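Sefir domain protein (Bacillus cereus F65185, PDB 5Y8E) probably acts in bacterial signalling through a SEFIR domain, a module that associates with other SEFIR domains. Local coordinates at residues A[33-37]-A[38-42]; A[112-115]-A[116-120]; A[124-128]-A[129-133]; A[136-139]-A[140-144]; A[90-94]-A[95-99]. All coordinates share one frame; numbering follows the deposited sequence. Where two conformers were deposited one is given.

Contact 1: residues A[33-37]-A[38-42]; sequences EVILD and RWHGV
With its CG anti to the backbone N (chi1 -175°), Leu36 turns its isobutyl group onto Trp39, whose indole is swung back along the chain by placing CG anti to the carbonyl carbon (chi1 -72°). Leu36 CD2 sits over the six-membered ring, 4.0 Å from its centroid, a CH-pi contact made almost squarely onto the face. Leu36 CB touches the same ring at Trp39 CE3 (3.8 Å), and Val34 meets its rim, CB to Trp39 CZ3 at 4.0 Å, with the Val34 carbonyl oxygen at the ring edge. Here strand 33-35, which pairs in parallel with strand 3-7 in the sheet of the SEFIR alpha/beta fold, runs out into the connection to helix 47-57, by its position probably the counterpart of the BB loop in the related TIR domains. The backbone coils: Asp37 O accepts from His40 N at 3.0 Å and from Val42 N at 3.2 Å, the second bond nearly straight (173°), and the two donors arrive from opposite faces of the carbonyl plane. Val42 CG2 rests on Asp37 CB at 3.9 Å. The carboxylate of the buried Asp37 finds its main partners elsewhere, OD1 taking the Tyr8 hydroxyl and OD2 the indole N-H of Trp10, while the weak bond from Arg38 N to Asp37 OD1 (2.7 Å) is strongly bent. Helix 13-29 lies against Trp39 through Ala23 and Asn24, and Phe50 of helix 47-57 meets His40.

Contact 2: residues A[112-115]-A[116-120]; sequences YFLP and DFFKS
Pro115 and Phe118 are the ends of a type I beta turn, closed by a hydrogen bond from Phe118 N to Pro115 O (3.2 Å, 158°) in which the donor stands above the carbonyl plane. The turn belongs to the long connection between strands 111-112 and 124-125 of the SEFIR alpha/beta fold, and it illustrates how a proline at the first position of a turn can pack against the aromatic rings that follow. The CB-CG-CD side of the pyrrolidine lies over one face of Phe118: Pro115 CD is 3.9 Å from the ring centroid and close to the ring normal, and Pro115 CG approaches Phe118 CE2 to 3.7 Å. Phe117 takes the less common position with CG between its own backbone N and carbonyl carbon (chi1 55°), and this folds its ring back toward the proline. There Pro115 CB is 4.2 Å from the Phe117 centroid, over the face but displaced to the rim. One pyrrolidine thus serves two rings: CB, CG and CD all lie against Phe118, and CB also faces Phe117. Leu114, in one of its two conformers, crosses Phe118 at about a right angle and brings CD1 to 4.0 Å from Phe118 CD1.

Tyr92 of helix 89-93 stacks on the side of Phe118 opposite the proline, sandwiching the ring. The ring of Pro115 also touches Ala73 and Asn74 of helix 67-75, and the Asn74 side chain accepts from Asp116 N. Pro115 O is gripped a second time, by Arg121 NH2, which also bonds to Phe118 O.

Contact 3: residues A[124-128]-A[129-133]; sequences LGWNY and EDIDK
Asn127 and Glu129 are joined by an Asx turn, Asn127 OD1 accepting from Glu129 N at 2.9 Å, nested in a type I beta turn that ends at Asp130, the N-cap of helix 131-143. The turn is closed by Asp130 N giving its hydrogen to Asn127 O at 3.0 Å (154°). One residue therefore answers two consecutive backbone N-H groups, with its side-chain oxygen and its main-chain oxygen; both donors stand above the planes of their acceptors. The Asn127 side chain reaches across the turn because its CG is anti to the backbone N (chi1 -172°), which also lays ND2 beside Asp130 CB.

Capping proper falls to Asp130. Its OD1 receives Lys133 N at 3.2 Å, from above the carboxylate plane, and thus satisfies an N-H of the first helical turn. A negative group at this end would be expected to suit the helix dipole. The amide nitrogen of Asn127 is served by a water, which accepts from ND2 at 3.1 Å and more weakly from Lys133 NZ, so that the lysine tail is tied loosely to the turn. Asn127 N is bound by Ser134 OG, from the residue after Lys133.

Apolar packing fastens the opposite flank. Trp126, set against Ile103 and Leu105 of strand 100-108 and edge-to-face with Trp18, lets Ile131 CG2 come to 4.0 Å from its CZ2. The pyrrole side of the indole is turned to Tyr128, with Trp126 CD1 3.5 Å above the plane of the phenol ring, over its centre.

Contact 4: residues A[136-139]-A[140-144]; sequences KELE and RLIWE
The last turns of helix 131-143 carry this contact, an i to i+3 salt bridge on one flank of the helix and an i to i+4 apolar pair on another. Glu137 and Arg140 lie side by side and point the same way. The arginine grips the carboxylate side-on, with NE on Glu137 OE1 at 2.9 Å and NH2 on Glu137 OE2 at 2.8 Å. Both bonds are nearly straight, and both oxygens lie close to the guanidinium plane, although the carboxylate itself is turned 40° from that plane. Two bends make the meeting possible: Glu137 folds at chi2 (68°) and Arg140 at chi3 (68°), so that two long chains close on each other within less than one turn. The two bonds together restrain rotation of the guanidinium, whose remaining nitrogen, NH1, lies at a long salt-bridge distance of 3.6 Å from Glu144 OE2, just past the helix end.

Regular backbone bonds run beneath, among them Ile142 N to Leu138 O (3.0 Å) and Trp143 N to Glu139 O (3.1 Å). Leu138 CD1 touches Ile142 CD1 at 3.9 Å, while Trp143 lays the CD1 edge of its indole along Glu139 O. The polar ends of Glu139 and Trp143 both turn to Ser30, the first to its hydroxyl and the second to its carbonyl oxygen.

Leu138 and Ile142 press the helix onto the sheet at Leu62 of strand 60-65 and Ile101 of strand 100-108, Leu124 of strand 124-125 packs beside Leu138, and Ser30 ties the flank of Glu139 and Trp143 to the segment just after helix 13-29.

Contact 5: residues A[90-94]-A[95-99]; sequences NIYNN and TKQEK
Thr95 OG1 gives its hydrogen to Ile91 O at 2.8 Å, four residues back, while Thr95 N bonds to Tyr92 O at 3.2 Å (157°). The two acceptors are consecutive carbonyls at the end of helix 89-93, one satisfied by a hydroxyl and the other by a backbone N-H that stands above its plane. The hydroxyl gets there because OG1 is anti to the carbonyl carbon of Thr95 (chi1 -57°), beside the backbone N. Just before it, Asn94 repeats the device: its ND2 reaches back to Asn90 O at 2.9 Å, and Asn94 N bonds to the same oxygen at 3.2 Å from the opposite face of its plane.

Further out, Ile91 packs on Phe48, Met51 and Ile55 of helix 47-57, and Ile55 also touches Thr95. Tyr92 stacks on Phe100, and its hydroxyl takes Lys119 N; Asn93 OD1 receives Lys119 NZ. Beyond Thr95 the chain enters a short 3-10 segment, 97-99, and then strand 100-108.

Side chains folded back onto the final carbonyls in this way are a form of C-terminal helix capping, here at a helix-to-strand connection of the SEFIR fold.

How the contacts relate
All five contacts are local, yet their chemistry follows their place around one sheet. Contact 3 is the surface member, ruled by polar turn and cap bonds; the others are partly buried. Contacts 3 and 5 treat opposite helix ends, a carboxylate cap at the start of one helix and hydroxyl and amide caps at the close of another. Contacts 3 and 4 share helix 131-143 and meet where Leu124 packs on Glu137. Contacts 2 and 5 also touch, aromatic turn against capped helix. Contact 1, at the end of strand 33-35, touches none of the others, its centre about 25 Å from that of contact 2. Only contact 4 rests on a salt bridge.

Contact 1: residues A[33-37]-A[38-42]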
# COMPACT_ATOMS: atom_id res chain seq x y z
N GLU A 33 11.03 -0.07 -8.98
CA GLU A 33 11.06 -1.51 -8.75
C GLU A 33 9.90 -1.85 -7.84
O GLU A 33 9.71 -1.20 -6.81
CB GLU A 33 12.38 -1.90 -8.08
CG GLU A 33 13.61 -1.64 -8.94
CD GLU A 33 13.68 -2.57 -10.13
OE1 GLU A 33 12.96 -3.59 -10.15
OE2 GLU A 33 14.46 -2.29 -11.06
N VAL A 34 9.12 -2.86 -8.21
CA VAL A 34 7.97 -3.24 -7.40
C VAL A 34 8.20 -4.59 -6.73
O VAL A 34 8.62 -5.56 -7.38
CB VAL A 34 6.64 -3.25 -8.21
CG1 VAL A 34 5.50 -3.81 -7.37
CG2 VAL A 34 6.30 -1.85 -8.68
N ILE A 35 7.96 -4.62 -5.42
CA ILE A 35 7.97 -5.86 -4.65
C ILE A 35 6.55 -6.39 -4.55
O ILE A 35 5.70 -5.81 -3.86
CB ILE A 35 8.55 -5.63 -3.23
CG1 ILE A 35 9.94 -5.00 -3.32
CG2 ILE A 35 8.59 -6.95 -2.47
CD1 ILE A 35 10.50 -4.50 -1.97
N LEU A 36 6.28 -7.50 -5.23
CA LEU A 36 4.93 -8.08 -5.30
C LEU A 36 4.97 -9.55 -4.92
O LEU A 36 5.79 -10.31 -5.44
CB LEU A 36 4.36 -7.91 -6.72
CG LEU A 36 2.91 -8.36 -6.92
CD1 LEU A 36 1.95 -7.50 -6.09
CD2 LEU A 36 2.54 -8.31 -8.40
N ASP A 37 4.06 -9.96 -4.03
CA ASP A 37 4.03 -11.34 -3.54
C ASP A 37 4.02 -12.40 -4.64
O ASP A 37 4.73 -13.41 -4.56
CB ASP A 37 2.86 -11.55 -2.56
CG ASP A 37 1.49 -11.19 -3.17
OD1 ASP A 37 1.41 -10.71 -4.32
OD2 ASP A 37 0.48 -11.39 -2.46
N ARG A 38 3.24 -12.18 -5.69
CA ARG A 38 3.10 -13.21 -6.71
C ARG A 38 4.34 -13.40 -7.58
O ARG A 38 4.60 -14.51 -8.06
CB ARG A 38 1.85 -12.95 -7.54
CG ARG A 38 0.61 -12.98 -6.67
CD ARG A 38 -0.60 -12.54 -7.43
NE ARG A 38 -0.93 -13.47 -8.50
CZ ARG A 38 -1.80 -13.20 -9.45
NH1 ARG A 38 -2.40 -12.02 -9.47
NH2 ARG A 38 -2.07 -14.10 -10.40
N TRP A 39 5.13 -12.34 -7.72
CA TRP A 39 6.38 -12.42 -8.46
C TRP A 39 7.44 -13.16 -7.65
O TRP A 39 8.43 -13.64 -8.20
CB TRP A 39 6.88 -11.02 -8.85
CG TRP A 39 6.06 -10.39 -9.94
CD1 TRP A 39 5.21 -11.02 -10.82
CD2 TRP A 39 5.99 -8.99 -10.26
NE1 TRP A 39 4.64 -10.10 -11.67
CE2 TRP A 39 5.10 -8.85 -11.35
CE3 TRP A 39 6.61 -7.85 -9.75
CZ2 TRP A 39 4.81 -7.61 -11.92
CZ3 TRP A 39 6.32 -6.62 -10.32
CH2 TRP A 39 5.43 -6.51 -11.39
N HIS A 40 7.20 -13.25 -6.34
CA HIS A 40 8.09 -13.96 -5.43
C HIS A 40 7.55 -15.33 -5.05
O HIS A 40 8.20 -16.07 -4.31
CB HIS A 40 8.34 -13.12 -4.17
CG HIS A 40 9.23 -11.94 -4.39
ND1 HIS A 40 10.58 -11.96 -4.12
CD2 HIS A 40 8.96 -10.70 -4.88
CE1 HIS A 40 11.11 -10.79 -4.43
NE2 HIS A 40 10.15 -10.01 -4.88
N GLY A 41 6.36 -15.66 -5.54
CA GLY A 41 5.75 -16.96 -5.27
C GLY A 41 5.56 -17.24 -3.79
O GLY A 41 5.78 -18.37 -3.32
N VAL A 42 5.17 -16.21 -3.05
CA VAL A 42 5.04 -16.31 -1.60
C VAL A 42 4.01 -17.36 -1.18
O VAL A 42 2.86 -17.36 -1.63
CB VAL A 42 4.70 -14.94 -0.99
CG1 VAL A 42 4.62 -15.03 0.54
CG2 VAL A 42 5.76 -13.91 -1.40

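Contact 2: residues A[112-115]-A[116-120]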
# COMPACT_ATOMS: atom_id res chain seq x y z
N TYR A 112 -12.95 7.73 3.07
CA TYR A 112 -12.07 6.75 2.45
C TYR A 112 -11.96 5.47 3.25
O TYR A 112 -11.99 5.48 4.49
CB TYR A 112 -10.68 7.35 2.26
CG TYR A 112 -10.61 8.41 1.19
CD1 TYR A 112 -11.42 8.34 0.07
CD2 TYR A 112 -9.73 9.48 1.30
CE1 TYR A 112 -11.37 9.30 -0.90
CE2 TYR A 112 -9.66 10.45 0.33
CZ TYR A 112 -10.49 10.35 -0.77
OH TYR A 112 -10.45 11.31 -1.75
N PHE A 113 -11.83 4.36 2.54
CA PHE A 113 -11.45 3.11 3.16
C PHE A 113 -10.02 3.27 3.64
O PHE A 113 -9.08 3.33 2.84
CB PHE A 113 -11.57 1.95 2.18
CG PHE A 113 -12.99 1.65 1.78
CD1 PHE A 113 -13.97 1.44 2.74
CD2 PHE A 113 -13.35 1.60 0.44
CE1 PHE A 113 -15.27 1.18 2.37
CE2 PHE A 113 -14.65 1.33 0.07
CZ PHE A 113 -15.61 1.12 1.03
N LEU A 114 -9.89 3.42 4.95
CA LEU A 114 -8.60 3.56 5.61
C LEU A 114 -8.74 2.82 6.92
O LEU A 114 -9.74 2.97 7.62
CB LEU A 114 -8.31 5.04 5.87
CG LEU A 114 -6.87 5.54 5.86
CD1 LEU A 114 -6.18 5.12 4.58
CD2 LEU A 114 -6.84 7.05 5.98
N PRO A 115 -7.74 1.99 7.26
CA PRO A 115 -7.84 1.29 8.55
C PRO A 115 -7.90 2.28 9.71
O PRO A 115 -7.31 3.36 9.58
CB PRO A 115 -6.55 0.47 8.60
CG PRO A 115 -6.23 0.22 7.17
CD PRO A 115 -6.60 1.50 6.47
N ASP A 116 -8.60 1.93 10.78
CA ASP A 116 -8.85 2.82 11.92
C ASP A 116 -7.58 3.39 12.53
O ASP A 116 -7.56 4.53 13.03
CB ASP A 116 -9.59 2.08 13.04
CG ASP A 116 -11.02 1.73 12.68
OD1 ASP A 116 -11.65 2.47 11.90
OD2 ASP A 116 -11.52 0.70 13.20
N PHE A 117 -6.52 2.59 12.51
CA PHE A 117 -5.31 2.90 13.26
C PHE A 117 -4.27 3.68 12.47
O PHE A 117 -3.23 4.06 13.01
CB PHE A 117 -4.69 1.62 13.84
CG PHE A 117 -4.41 0.57 12.82
CD1 PHE A 117 -3.22 0.57 12.12
CD2 PHE A 117 -5.34 -0.43 12.57
CE1 PHE A 117 -2.95 -0.41 11.18
CE2 PHE A 117 -5.08 -1.42 11.64
CZ PHE A 117 -3.89 -1.40 10.94
N PHE A 118 -4.55 3.92 11.19
CA PHE A 118 -3.70 4.80 10.40
C PHE A 118 -3.84 6.21 10.98
O PHE A 118 -4.94 6.76 11.02
CB PHE A 118 -4.09 4.76 8.92
CG PHE A 118 -3.53 3.57 8.18
CD1 PHE A 118 -3.25 3.65 6.82
CD2 PHE A 118 -3.29 2.37 8.84
CE1 PHE A 118 -2.73 2.57 6.13
CE2 PHE A 118 -2.77 1.27 8.15
CZ PHE A 118 -2.49 1.37 6.80
N LYS A 119 -2.73 6.76 11.45
CA LYS A 119 -2.78 8.01 12.22
C LYS A 119 -3.11 9.23 11.38
O LYS A 119 -3.96 10.03 11.77
CB LYS A 119 -1.49 8.20 13.03
CG LYS A 119 -1.36 7.19 14.15
CD LYS A 119 0.02 7.23 14.76
CE LYS A 119 0.36 5.92 15.44
NZ LYS A 119 1.82 5.62 15.35
N SER A 120 -2.45 9.39 10.24
CA SER A 120 -2.89 10.41 9.30
C SER A 120 -4.09 9.87 8.53
O SER A 120 -4.15 8.67 8.22
CB SER A 120 -1.77 10.85 8.36
OG SER A 120 -1.24 9.76 7.63

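Contact 3: residues A[124-128]-A[129-133]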
# COMPACT_ATOMS: atom_id res chain seq x y z
N LEU A 124 -4.65 8.45 -1.11
CA LEU A 124 -4.98 8.81 -2.48
C LEU A 124 -6.33 8.19 -2.78
O LEU A 124 -6.47 6.97 -2.84
CB LEU A 124 -3.93 8.28 -3.45
CG LEU A 124 -4.23 8.42 -4.95
CD1 LEU A 124 -4.41 9.88 -5.30
CD2 LEU A 124 -3.11 7.81 -5.78
N GLY A 125 -7.34 9.04 -2.94
CA GLY A 125 -8.66 8.58 -3.33
C GLY A 125 -8.66 8.25 -4.81
O GLY A 125 -8.63 9.15 -5.65
N TRP A 126 -8.67 6.97 -5.13
CA TRP A 126 -8.63 6.55 -6.53
C TRP A 126 -9.86 7.01 -7.30
O TRP A 126 -11.00 6.79 -6.88
CB TRP A 126 -8.46 5.03 -6.63
CG TRP A 126 -8.00 4.57 -7.98
CD1 TRP A 126 -8.77 3.97 -8.95
CD2 TRP A 126 -6.67 4.65 -8.51
NE1 TRP A 126 -7.99 3.69 -10.05
CE2 TRP A 126 -6.70 4.09 -9.81
CE3 TRP A 126 -5.46 5.14 -8.01
CZ2 TRP A 126 -5.56 4.01 -10.61
CZ3 TRP A 126 -4.33 5.06 -8.81
CH2 TRP A 126 -4.39 4.50 -10.09
N ASN A 127 -9.63 7.67 -8.43
CA ASN A 127 -10.73 8.15 -9.25
C ASN A 127 -10.86 7.27 -10.49
O ASN A 127 -10.09 7.40 -11.45
CB ASN A 127 -10.52 9.61 -9.64
CG ASN A 127 -11.73 10.21 -10.35
OD1 ASN A 127 -12.68 9.49 -10.67
ND2 ASN A 127 -11.70 11.51 -10.59
N TYR A 128 -11.84 6.36 -10.46
CA TYR A 128 -12.04 5.45 -11.58
C TYR A 128 -12.50 6.16 -12.85
O TYR A 128 -12.41 5.60 -13.94
CB TYR A 128 -13.03 4.34 -11.21
CG TYR A 128 -12.50 3.34 -10.21
CD1 TYR A 128 -11.65 2.32 -10.60
CD2 TYR A 128 -12.87 3.41 -8.86
CE1 TYR A 128 -11.17 1.39 -9.69
CE2 TYR A 128 -12.39 2.49 -7.94
CZ TYR A 128 -11.54 1.49 -8.36
OH TYR A 128 -11.07 0.56 -7.46
N GLU A 129 -12.98 7.39 -12.70
CA GLU A 129 -13.43 8.19 -13.84
C GLU A 129 -12.32 9.08 -14.41
O GLU A 129 -12.52 9.76 -15.41
CB GLU A 129 -14.63 9.06 -13.45
CG GLU A 129 -15.70 8.30 -12.66
CD GLU A 129 -16.17 7.03 -13.36
OE1 GLU A 129 -16.38 7.04 -14.60
OE2 GLU A 129 -16.35 6.00 -12.66
N ASP A 130 -11.16 9.07 -13.76
CA ASP A 130 -10.00 9.78 -14.27
C ASP A 130 -8.75 9.04 -13.80
O ASP A 130 -8.00 9.51 -12.94
CB ASP A 130 -9.99 11.24 -13.81
CG ASP A 130 -9.04 12.12 -14.63
OD1 ASP A 130 -8.15 11.58 -15.32
OD2 ASP A 130 -9.18 13.35 -14.56
N ILE A 131 -8.55 7.84 -14.36
CA ILE A 131 -7.41 7.00 -13.99
C ILE A 131 -6.07 7.70 -14.23
O ILE A 131 -5.16 7.60 -13.39
CB ILE A 131 -7.47 5.64 -14.71
CG1 ILE A 131 -8.68 4.84 -14.23
CG2 ILE A 131 -6.19 4.84 -14.47
CD1 ILE A 131 -9.20 3.83 -15.24
N ASP A 132 -5.93 8.41 -15.35
CA ASP A 132 -4.67 9.09 -15.64
C ASP A 132 -4.29 10.08 -14.55
O ASP A 132 -3.12 10.17 -14.14
CB ASP A 132 -4.70 9.77 -17.01
CG ASP A 132 -4.67 8.78 -18.17
OD1 ASP A 132 -4.27 7.62 -17.96
OD2 ASP A 132 -5.05 9.18 -19.29
N LYS A 133 -5.27 10.83 -14.04
CA LYS A 133 -5.02 11.79 -12.98
C LYS A 133 -4.62 11.10 -11.68
O LYS A 133 -3.66 11.52 -11.02
CB LYS A 133 -6.25 12.67 -12.75
CG LYS A 133 -6.05 13.76 -11.70
CD LYS A 133 -7.22 14.74 -11.73
CE LYS A 133 -7.13 15.76 -10.60
NZ LYS A 133 -7.39 15.12 -9.28
O HOH W 1 -9.56 12.65 -8.70

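Contact 4: residues A[136-139]-A[140-144]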
# COMPACT_ATOMS: atom_id res chain seq x y z
N LYS A 136 -1.10 9.58 -12.15
CA LYS A 136 -0.11 10.65 -12.13
C LYS A 136 0.20 11.07 -10.70
O LYS A 136 1.37 11.29 -10.35
CB LYS A 136 -0.62 11.85 -12.93
CG LYS A 136 0.32 13.04 -12.99
CD LYS A 136 -0.33 14.17 -13.79
CE LYS A 136 0.56 15.40 -13.87
NZ LYS A 136 0.77 16.03 -12.54
N GLU A 137 -0.83 11.16 -9.86
CA GLU A 137 -0.62 11.56 -8.48
C GLU A 137 0.08 10.46 -7.69
O GLU A 137 0.94 10.74 -6.86
CB GLU A 137 -1.93 11.96 -7.80
CG GLU A 137 -1.79 12.31 -6.31
CD GLU A 137 -1.00 13.58 -6.03
OE1 GLU A 137 -0.52 14.25 -6.98
OE2 GLU A 137 -0.87 13.93 -4.84
N LEU A 138 -0.27 9.20 -7.96
CA LEU A 138 0.41 8.08 -7.31
C LEU A 138 1.90 8.10 -7.63
O LEU A 138 2.75 7.92 -6.74
CB LEU A 138 -0.19 6.74 -7.76
CG LEU A 138 0.56 5.47 -7.33
CD1 LEU A 138 0.62 5.34 -5.81
CD2 LEU A 138 -0.12 4.25 -7.94
N GLU A 139 2.21 8.34 -8.89
CA GLU A 139 3.58 8.41 -9.37
C GLU A 139 4.34 9.55 -8.67
O GLU A 139 5.48 9.37 -8.23
CB GLU A 139 3.56 8.60 -10.88
CG GLU A 139 4.90 8.65 -11.54
CD GLU A 139 4.76 8.89 -13.02
OE1 GLU A 139 4.87 7.92 -13.80
OE2 GLU A 139 4.50 10.05 -13.40
N ARG A 140 3.70 10.71 -8.57
CA ARG A 140 4.28 11.85 -7.86
C ARG A 140 4.61 11.50 -6.41
O ARG A 140 5.71 11.79 -5.93
CB ARG A 140 3.33 13.05 -7.89
CG ARG A 140 3.97 14.33 -7.37
CD ARG A 140 2.97 15.46 -7.15
NE ARG A 140 2.05 15.19 -6.05
CZ ARG A 140 2.36 15.32 -4.76
NH1 ARG A 140 3.57 15.73 -4.41
NH2 ARG A 140 1.46 15.05 -3.83
N LEU A 141 3.66 10.88 -5.72
CA LEU A 141 3.84 10.52 -4.31
C LEU A 141 4.97 9.50 -4.12
O LEU A 141 5.72 9.56 -3.14
CB LEU A 141 2.53 9.97 -3.74
CG LEU A 141 1.41 10.99 -3.56
CD1 LEU A 141 0.08 10.30 -3.37
CD2 LEU A 141 1.73 11.89 -2.38
N ILE A 142 5.09 8.57 -5.06
CA ILE A 142 6.14 7.56 -5.00
C ILE A 142 7.53 8.19 -5.11
O ILE A 142 8.44 7.84 -4.34
CB ILE A 142 5.93 6.47 -6.07
CG1 ILE A 142 4.84 5.49 -5.62
CG2 ILE A 142 7.23 5.72 -6.36
CD1 ILE A 142 4.32 4.57 -6.72
N TRP A 143 7.69 9.14 -6.02
CA TRP A 143 8.99 9.78 -6.25
C TRP A 143 9.29 10.92 -5.29
O TRP A 143 10.42 11.41 -5.22
CB TRP A 143 9.08 10.26 -7.71
CG TRP A 143 9.39 9.13 -8.66
CD1 TRP A 143 8.49 8.31 -9.29
CD2 TRP A 143 10.69 8.69 -9.07
NE1 TRP A 143 9.15 7.39 -10.07
CE2 TRP A 143 10.50 7.60 -9.95
CE3 TRP A 143 11.99 9.11 -8.78
CZ2 TRP A 143 11.58 6.93 -10.54
CZ3 TRP A 143 13.05 8.45 -9.36
CH2 TRP A 143 12.84 7.38 -10.24
N GLU A 144 8.29 11.35 -4.54
CA GLU A 144 8.49 12.39 -3.53
C GLU A 144 9.32 11.85 -2.37
O GLU A 144 9.22 10.68 -2.01
CB GLU A 144 7.12 12.86 -3.03
CG GLU A 144 7.15 14.04 -2.08
CD GLU A 144 5.78 14.31 -1.48
OE1 GLU A 144 5.06 13.34 -1.16
OE2 GLU A 144 5.43 15.50 -1.33

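Contact 5: residues A[90-94]-A[95-99]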
# COMPACT_ATOMS: atom_id res chain seq x y z
N ASN A 90 0.81 -2.77 15.02
CA ASN A 90 2.20 -2.89 15.44
C ASN A 90 3.19 -2.62 14.31
O ASN A 90 4.20 -1.94 14.51
CB ASN A 90 2.47 -4.27 16.05
CG ASN A 90 3.82 -4.34 16.71
OD1 ASN A 90 4.71 -5.04 16.25
ND2 ASN A 90 3.98 -3.58 17.78
N ILE A 91 2.91 -3.16 13.13
CA ILE A 91 3.77 -2.93 11.98
C ILE A 91 3.72 -1.45 11.57
O ILE A 91 4.75 -0.83 11.35
CB ILE A 91 3.40 -3.84 10.79
CG1 ILE A 91 3.76 -5.29 11.10
CG2 ILE A 91 4.11 -3.38 9.51
CD1 ILE A 91 3.18 -6.28 10.11
N TYR A 92 2.51 -0.91 11.50
CA TYR A 92 2.32 0.50 11.14
C TYR A 92 3.07 1.42 12.10
O TYR A 92 3.73 2.37 11.67
CB TYR A 92 0.82 0.85 11.17
CG TYR A 92 0.52 2.25 10.70
CD1 TYR A 92 0.40 2.54 9.35
CD2 TYR A 92 0.33 3.29 11.61
CE1 TYR A 92 0.12 3.81 8.91
CE2 TYR A 92 0.05 4.58 11.18
CZ TYR A 92 -0.05 4.82 9.82
OH TYR A 92 -0.34 6.09 9.36
N ASN A 93 2.96 1.12 13.39
CA ASN A 93 3.55 1.98 14.42
C ASN A 93 5.06 1.99 14.37
O ASN A 93 5.70 3.01 14.67
CB ASN A 93 3.08 1.55 15.81
CG ASN A 93 1.62 1.89 16.07
OD1 ASN A 93 1.05 2.76 15.43
ND2 ASN A 93 1.02 1.19 17.02
N ASN A 94 5.64 0.85 14.00
CA ASN A 94 7.09 0.69 13.95
C ASN A 94 7.71 1.10 12.62
O ASN A 94 8.91 0.91 12.41
CB ASN A 94 7.48 -0.76 14.26
CG ASN A 94 7.53 -1.03 15.74
OD1 ASN A 94 8.48 -0.66 16.42
ND2 ASN A 94 6.49 -1.68 16.26
N THR A 95 6.89 1.65 11.74
CA THR A 95 7.35 2.07 10.42
C THR A 95 7.19 3.58 10.30
O THR A 95 6.19 4.14 10.76
CB THR A 95 6.56 1.37 9.31
OG1 THR A 95 6.67 -0.05 9.48
CG2 THR A 95 7.08 1.76 7.94
N LYS A 96 8.18 4.26 9.73
CA LYS A 96 8.05 5.69 9.48
C LYS A 96 6.80 5.95 8.64
O LYS A 96 6.60 5.30 7.61
CB LYS A 96 9.29 6.24 8.77
CG LYS A 96 10.54 6.26 9.63
CD LYS A 96 11.66 7.00 8.92
CE LYS A 96 12.88 7.19 9.82
NZ LYS A 96 13.36 5.90 10.39
N GLN A 97 5.97 6.89 9.10
CA GLN A 97 4.68 7.18 8.46
C GLN A 97 4.84 7.52 6.99
O GLN A 97 4.02 7.14 6.15
CB GLN A 97 4.01 8.37 9.15
CG GLN A 97 3.72 8.20 10.62
CD GLN A 97 2.93 9.36 11.19
OE1 GLN A 97 1.91 9.77 10.63
NE2 GLN A 97 3.41 9.91 12.31
N GLU A 98 5.92 8.24 6.70
CA GLU A 98 6.19 8.74 5.36
C GLU A 98 6.37 7.63 4.34
O GLU A 98 6.30 7.88 3.13
CB GLU A 98 7.43 9.65 5.39
CG GLU A 98 7.23 10.97 6.13
CD GLU A 98 7.26 10.85 7.65
OE1 GLU A 98 7.60 9.77 8.18
OE2 GLU A 98 6.95 11.86 8.32
N LYS A 99 6.59 6.40 4.79
CA LYS A 99 6.70 5.28 3.85
C LYS A 99 5.38 4.92 3.20
O LYS A 99 5.36 4.45 2.06
CB LYS A 99 7.25 4.02 4.53
CG LYS A 99 8.76 3.96 4.62
CD LYS A 99 9.23 2.50 4.64
CE LYS A 99 10.68 2.43 5.04
NZ LYS A 99 11.20 1.04 4.97